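Local coordinates for protein DR2417 (Deinococcus radiodurans, PDB 4XWW) that degrades RNA as an exonuclease, probably in the 5'-3' direction and possibly also as an endonuclease, with activity enhanced by dimerization, at the interface of chains A and B. Residues are numbered along the deposited sequence; one frame, centred on the assembly and turned at random. Chains: chain A/B, DR2417.

The interface of chains A and B. Residues chain A 355, 359, 362-363; chain B 405-407.
The carboxylate oxygen OE1 of B:Glu405 is gripped by two side-chain amides of the partner subunit, A:Asn355 and A:Asn359, in the homodimer of this RNase J, a beta-CASP member of the metallo-beta-lactamase superfamily. The two asparagines lie one turn apart on helix 351-364 and illustrate how a pair of carboxamides can grip the start of a neighbouring helix, here 406-417, both through the carboxylate of the residue before it and one also through a backbone N-H of its first turn. A:Asn355 ND2 meets OE1 at 3.1 Å, tip to tip and on the syn side, whereas A:Asn359 ND2, at 3.0 Å from OE1, comes from above the carboxylate plane; both approach from the same face. The amide of A:Asn359 stands nearly upright on the carboxylate, the planes 84° apart. The two N-H donors converging on OE1 may help to stabilise a negative charge there.

Each amide also turns its oxygen to a donor of B:Arg407; with ND2 giving to the carboxylate and OD1 accepting, the orientation of each amide is set. A:Asn359 OD1 accepts the backbone N of B:Arg407 at 2.9 Å, the donor almost in line with the C=O bond. A:Asn355 OD1 takes the guanidinium NH1 of B:Arg407 at 2.8 Å, within the carbonyl plane, with amide and guanidinium nearly coplanar. In B:Arg407, CG lies between the backbone N and the carbonyl carbon (chi1 61°), and a bend at chi3 brings NH1 round to A:Asn355 OD1. A water 3.0 Å from A:Asn355 OD1 also reaches B:Glu405 OE1, at a longer distance, and links the two side chains.

Apolar packing flanks this network. CA of B:Arg407 sits over one face of the A:Tyr362 ring, 3.8 Å from its centroid and shifted toward the rim, while its CB touches CE2. At the far end, the ring of B:Pro406 rests its CG against the aliphatic CG of A:Glu363, and its CD lies against the amide of A:Asn359. The centre of the patch lies about 28 Å from A:His381, a probable active-site residue, and the two-fold axis of the dimer repeats the contact with the chains exchanged.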
ATOM      1  N   ASN A 355       5.754  -6.781   3.290  1.00 18.78           N
ATOM      2  CA  ASN A 355       5.165  -8.127   3.123  1.00 19.72           C
ATOM      3  C   ASN A 355       6.005  -8.983   2.210  1.00 21.67           C
ATOM      4  O   ASN A 355       6.101 -10.221   2.379  1.00 21.16           O
ATOM      5  CB  ASN A 355       3.744  -8.023   2.578  1.00 20.50           C
ATOM      6  CG  ASN A 355       3.064  -9.365   2.498  1.00 21.82           C
ATOM      7  OD1 ASN A 355       2.856 -10.019   3.511  1.00 22.57           O
ATOM      8  ND2 ASN A 355       2.714  -9.781   1.287  1.00 24.83           N
ATOM      9  N   ASN A 359       7.511 -12.629   3.368  1.00 19.23           N
ATOM     10  CA  ASN A 359       7.317 -13.905   2.690  1.00 19.04           C
ATOM     11  C   ASN A 359       8.622 -14.541   2.208  1.00 21.28           C
ATOM     12  O   ASN A 359       8.765 -15.763   2.245  1.00 25.35           O
ATOM     13  CB  ASN A 359       6.333 -13.751   1.518  1.00 24.17           C
ATOM     14  CG  ASN A 359       4.895 -13.775   1.985  1.00 22.26           C
ATOM     15  OD1 ASN A 359       4.493 -14.689   2.686  1.00 21.01           O
ATOM     16  ND2 ASN A 359       4.134 -12.741   1.659  1.00 23.80           N
ATOM     17  N   TYR A 362      10.177 -16.180   5.232  1.00 23.68           N
ATOM     18  CA  TYR A 362       9.511 -17.450   5.526  1.00 21.38           C
ATOM     19  C   TYR A 362       9.968 -18.551   4.575  1.00 23.59           C
ATOM     20  O   TYR A 362      10.139 -19.698   4.983  1.00 20.53           O
ATOM     21  CB  TYR A 362       7.972 -17.321   5.455  1.00 19.19           C
ATOM     22  CG  TYR A 362       7.328 -16.864   6.742  1.00 16.77           C
ATOM     23  CD1 TYR A 362       7.114 -17.752   7.794  1.00 19.43           C
ATOM     24  CD2 TYR A 362       6.944 -15.539   6.912  1.00 18.92           C
ATOM     25  CE1 TYR A 362       6.525 -17.343   8.972  1.00 22.26           C
ATOM     26  CE2 TYR A 362       6.360 -15.114   8.098  1.00 19.11           C
ATOM     27  CZ  TYR A 362       6.156 -16.017   9.120  1.00 22.13           C
ATOM     28  OH  TYR A 362       5.573 -15.587  10.284  1.00 18.84           O
ATOM     29  N   GLU A 363      10.172 -18.209   3.306  1.00 23.25           N
ATOM     30  CA  GLU A 363      10.565 -19.220   2.339  1.00 23.44           C
ATOM     31  C   GLU A 363      12.001 -19.687   2.559  1.00 20.50           C
ATOM     32  O   GLU A 363      12.325 -20.846   2.276  1.00 24.00           O
ATOM     33  CB  GLU A 363      10.354 -18.706   0.911  1.00 27.30           C
ATOM     34  CG  GLU A 363       8.872 -18.583   0.578  1.00 26.39           C
ATOM     35  CD  GLU A 363       8.598 -18.377  -0.894  1.00 46.16           C
ATOM     36  OE1 GLU A 363       9.023 -17.333  -1.428  1.00 48.49           O
ATOM     37  OE2 GLU A 363       7.951 -19.260  -1.505  1.00 60.07           O
TER
ATOM     38  N   GLU B 405      -0.488 -16.881   1.415  1.00 21.21           N
ATOM     39  CA  GLU B 405       0.915 -16.665   1.084  1.00 21.24           C
ATOM     40  C   GLU B 405       1.766 -17.533   2.005  1.00 21.12           C
ATOM     41  O   GLU B 405       1.253 -18.047   2.998  1.00 17.42           O
ATOM     42  CB  GLU B 405       1.248 -15.178   1.244  1.00 17.07           C
ATOM     43  CG  GLU B 405       0.466 -14.305   0.247  1.00 20.98           C
ATOM     44  CD  GLU B 405       0.637 -12.816   0.487  1.00 26.04           C
ATOM     45  OE1 GLU B 405       1.144 -12.432   1.565  1.00 23.51           O
ATOM     46  OE2 GLU B 405       0.256 -12.037  -0.410  1.00 27.43           O
ATOM     47  N   PRO B 406       3.064 -17.685   1.702  1.00 21.02           N
ATOM     48  CA  PRO B 406       3.879 -18.548   2.572  1.00 20.79           C
ATOM     49  C   PRO B 406       3.749 -18.193   4.060  1.00 21.15           C
ATOM     50  O   PRO B 406       3.637 -19.111   4.872  1.00 19.53           O
ATOM     51  CB  PRO B 406       5.297 -18.297   2.071  1.00 21.98           C
ATOM     52  CG  PRO B 406       5.126 -17.999   0.620  1.00 22.11           C
ATOM     53  CD  PRO B 406       3.839 -17.191   0.551  1.00 21.19           C
ATOM     54  N   ARG B 407       3.710 -16.903   4.406  1.00 16.63           N
ATOM     55  CA  ARG B 407       3.563 -16.529   5.806  1.00 15.09           C
ATOM     56  C   ARG B 407       2.293 -17.123   6.429  1.00 19.20           C
ATOM     57  O   ARG B 407       2.308 -17.546   7.589  1.00 20.35           O
ATOM     58  CB  ARG B 407       3.557 -15.000   5.966  1.00 13.86           C
ATOM     59  CG  ARG B 407       2.423 -14.288   5.228  1.00 16.71           C
ATOM     60  CD  ARG B 407       2.553 -12.759   5.320  1.00 17.96           C
ATOM     61  NE  ARG B 407       2.392 -12.302   6.699  1.00 20.20           N
ATOM     62  CZ  ARG B 407       2.690 -11.079   7.134  1.00 18.00           C
ATOM     63  NH1 ARG B 407       3.183 -10.170   6.303  1.00 16.50           N
ATOM     64  NH2 ARG B 407       2.497 -10.778   8.409  1.00 19.21           N
TER
HETATM   65  O   HOH W   1      -0.130 -10.471   3.678  1.00 39.02           O